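Local coordinates for RNA-binding protein (Sulfolobus solfataricus, PDB 2NRQ), which is of unknown function but resembles RNA-binding proteins in its structure, although it probably does not bind RNA itself, at residues K103-L106 / I107-R111. Numbering follows the deposited sequence.
Sequences KQYL and IAEHR
Gln104 O accepts the amide of Ala108 at 2.9 Å (O to N), a regular i to i+4 helical bond. One residue on, Tyr105 O keeps the i to i+4 bond, from Glu109 N at 2.9 Å, and adds a second from Arg111 N at 3.1 Å, the two donors reaching it from opposite faces of the carbonyl plane. This double acceptance belongs to a reversal of the chain at His110, whose positive phi of 44° takes it out of the helix and brings Arg111 N back toward the last turn; a weak bond from His110 N to Leu106 O (2.9 Å) accompanies it. Within the fold, helix 103-109 links the antiparallel neighbours 96-101 and 121-126 of the sheet and packs on helix 20-30. Leu106 turns its side chain to Thr26 and Phe30 of that helix and to Ile121 of the sheet. Beside it, Ile107 touches Lys22 and Thr26, while its CD1 lies 3.9 Å from Lys103 C on the preceding turn. An alanine at Ile107 is likely to open a gap between this turn and helix 20-30, leaving Thr26 with less to pack against. Tyr105 and Arg111 run side by side: the arginine bends at CG-CD (chi3 64°), and NH2 comes within 3.3 Å of Tyr105 CE1, the guanidinium and ring planes 72° apart. NH1 forms a salt bridge with Glu77. Glu109 extends along the same ring, OE2 3.9 Å from Tyr105 CD1.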
ATOM      1  N   LYS A 103      -9.258   2.635  -1.034  1.00 39.20           N
ATOM      2  CA  LYS A 103      -9.857   1.727  -0.057  1.00 40.22           C
ATOM      3  C   LYS A 103     -11.093   1.023  -0.609  1.00 41.38           C
ATOM      4  O   LYS A 103     -11.237  -0.188  -0.478  1.00 41.22           O
ATOM      5  CB  LYS A 103     -10.240   2.482   1.219  1.00 39.74           C
ATOM      6  CG  LYS A 103      -9.080   2.695   2.158  1.00 42.15           C
ATOM      7  CD  LYS A 103      -9.527   3.186   3.532  1.00 42.14           C
ATOM      8  CE  LYS A 103      -9.970   4.630   3.503  1.00 41.55           C
ATOM      9  NZ  LYS A 103     -10.046   5.162   4.880  1.00 41.52           N
ATOM     10  N   GLN A 104     -11.981   1.798  -1.225  1.00 44.45           N
ATOM     11  CA  GLN A 104     -13.223   1.285  -1.806  1.00 45.62           C
ATOM     12  C   GLN A 104     -12.960   0.130  -2.768  1.00 44.25           C
ATOM     13  O   GLN A 104     -13.502  -0.960  -2.602  1.00 43.36           O
ATOM     14  CB  GLN A 104     -13.954   2.404  -2.559  1.00 48.28           C
ATOM     15  CG  GLN A 104     -14.255   3.679  -1.747  1.00 52.58           C
ATOM     16  CD  GLN A 104     -13.094   4.684  -1.698  1.00 53.76           C
ATOM     17  OE1 GLN A 104     -13.306   5.881  -1.482  1.00 54.14           O
ATOM     18  NE2 GLN A 104     -11.872   4.201  -1.887  1.00 53.69           N
ATOM     19  N   TYR A 105     -12.122   0.382  -3.766  1.00 42.51           N
ATOM     20  CA  TYR A 105     -11.779  -0.619  -4.760  1.00 42.94           C
ATOM     21  C   TYR A 105     -11.178  -1.918  -4.238  1.00 43.86           C
ATOM     22  O   TYR A 105     -11.443  -2.992  -4.788  1.00 43.51           O
ATOM     23  CB  TYR A 105     -10.826  -0.020  -5.786  1.00 44.17           C
ATOM     24  CG  TYR A 105     -11.529   0.743  -6.875  1.00 45.91           C
ATOM     25  CD1 TYR A 105     -12.298   0.079  -7.826  1.00 46.50           C
ATOM     26  CD2 TYR A 105     -11.437   2.127  -6.952  1.00 46.43           C
ATOM     27  CE1 TYR A 105     -12.950   0.771  -8.824  1.00 47.39           C
ATOM     28  CE2 TYR A 105     -12.087   2.828  -7.943  1.00 47.76           C
ATOM     29  CZ  TYR A 105     -12.843   2.146  -8.879  1.00 48.94           C
ATOM     30  OH  TYR A 105     -13.480   2.847  -9.880  1.00 51.40           O
ATOM     31  N   LEU A 106     -10.366  -1.836  -3.188  1.00 44.08           N
ATOM     32  CA  LEU A 106      -9.736  -3.040  -2.658  1.00 43.12           C
ATOM     33  C   LEU A 106     -10.700  -3.904  -1.850  1.00 44.10           C
ATOM     34  O   LEU A 106     -10.732  -5.120  -2.011  1.00 43.74           O
ATOM     35  CB  LEU A 106      -8.527  -2.685  -1.792  1.00 40.94           C
ATOM     36  CG  LEU A 106      -7.563  -3.863  -1.627  1.00 40.24           C
ATOM     37  CD1 LEU A 106      -6.612  -3.888  -2.814  1.00 38.69           C
ATOM     38  CD2 LEU A 106      -6.779  -3.746  -0.336  1.00 38.18           C
ATOM     39  N   ILE A 107     -11.489  -3.279  -0.986  1.00 45.34           N
ATOM     40  CA  ILE A 107     -12.429  -4.029  -0.165  1.00 48.60           C
ATOM     41  C   ILE A 107     -13.682  -4.463  -0.924  1.00 49.34           C
ATOM     42  O   ILE A 107     -14.338  -5.441  -0.556  1.00 49.31           O
ATOM     43  CB  ILE A 107     -12.845  -3.216   1.085  1.00 49.82           C
ATOM     44  CG1 ILE A 107     -13.132  -1.770   0.692  1.00 50.80           C
ATOM     45  CG2 ILE A 107     -11.747  -3.275   2.131  1.00 51.80           C
ATOM     46  CD1 ILE A 107     -13.424  -0.858   1.854  1.00 51.44           C
ATOM     47  N   ALA A 108     -14.008  -3.742  -1.989  1.00 49.64           N
ATOM     48  CA  ALA A 108     -15.188  -4.068  -2.769  1.00 49.43           C
ATOM     49  C   ALA A 108     -14.898  -4.923  -3.998  1.00 50.45           C
ATOM     50  O   ALA A 108     -15.769  -5.675  -4.438  1.00 52.01           O
ATOM     51  CB  ALA A 108     -15.901  -2.799  -3.172  1.00 47.97           C
ATOM     52  N   GLU A 109     -13.687  -4.833  -4.548  1.00 51.32           N
ATOM     53  CA  GLU A 109     -13.340  -5.614  -5.737  1.00 51.77           C
ATOM     54  C   GLU A 109     -11.931  -6.185  -5.753  1.00 51.86           C
ATOM     55  O   GLU A 109     -11.443  -6.572  -6.808  1.00 52.95           O
ATOM     56  CB  GLU A 109     -13.525  -4.764  -6.996  1.00 52.87           C
ATOM     57  CG  GLU A 109     -14.952  -4.315  -7.233  1.00 55.04           C
ATOM     58  CD  GLU A 109     -15.059  -3.275  -8.326  1.00 57.57           C
ATOM     59  OE1 GLU A 109     -14.697  -3.583  -9.486  1.00 58.95           O
ATOM     60  OE2 GLU A 109     -15.506  -2.148  -8.016  1.00 58.81           O
ATOM     61  N   HIS A 110     -11.274  -6.241  -4.601  1.00 51.87           N
ATOM     62  CA  HIS A 110      -9.911  -6.764  -4.538  1.00 51.60           C
ATOM     63  C   HIS A 110      -9.091  -6.191  -5.686  1.00 49.56           C
ATOM     64  O   HIS A 110      -8.383  -6.921  -6.372  1.00 49.19           O
ATOM     65  CB  HIS A 110      -9.910  -8.292  -4.639  1.00 54.73           C
ATOM     66  CG  HIS A 110     -10.535  -8.979  -3.466  1.00 59.36           C
ATOM     67  ND1 HIS A 110     -11.791  -8.658  -2.997  1.00 61.50           N
ATOM     68  CD2 HIS A 110     -10.086  -9.985  -2.679  1.00 61.20           C
ATOM     69  CE1 HIS A 110     -12.090  -9.438  -1.972  1.00 61.64           C
ATOM     70  NE2 HIS A 110     -11.071 -10.253  -1.759  1.00 61.86           N
ATOM     71  N   ARG A 111      -9.182  -4.883  -5.895  1.00 48.39           N
ATOM     72  CA  ARG A 111      -8.447  -4.267  -6.989  1.00 47.08           C
ATOM     73  C   ARG A 111      -7.656  -3.032  -6.582  1.00 44.85           C
ATOM     74  O   ARG A 111      -8.185  -2.111  -5.958  1.00 45.26           O
ATOM     75  CB  ARG A 111      -9.416  -3.918  -8.117  1.00 50.11           C
ATOM     76  CG  ARG A 111      -8.756  -3.768  -9.472  1.00 54.60           C
ATOM     77  CD  ARG A 111      -9.734  -4.132 -10.571  1.00 57.53           C
ATOM     78  NE  ARG A 111     -10.865  -3.216 -10.613  1.00 60.01           N
ATOM     79  CZ  ARG A 111     -10.823  -2.015 -11.178  1.00 62.28           C
ATOM     80  NH1 ARG A 111      -9.703  -1.585 -11.754  1.00 61.25           N
ATOM     81  NH2 ARG A 111     -11.901  -1.240 -11.161  1.00 63.97           N
TER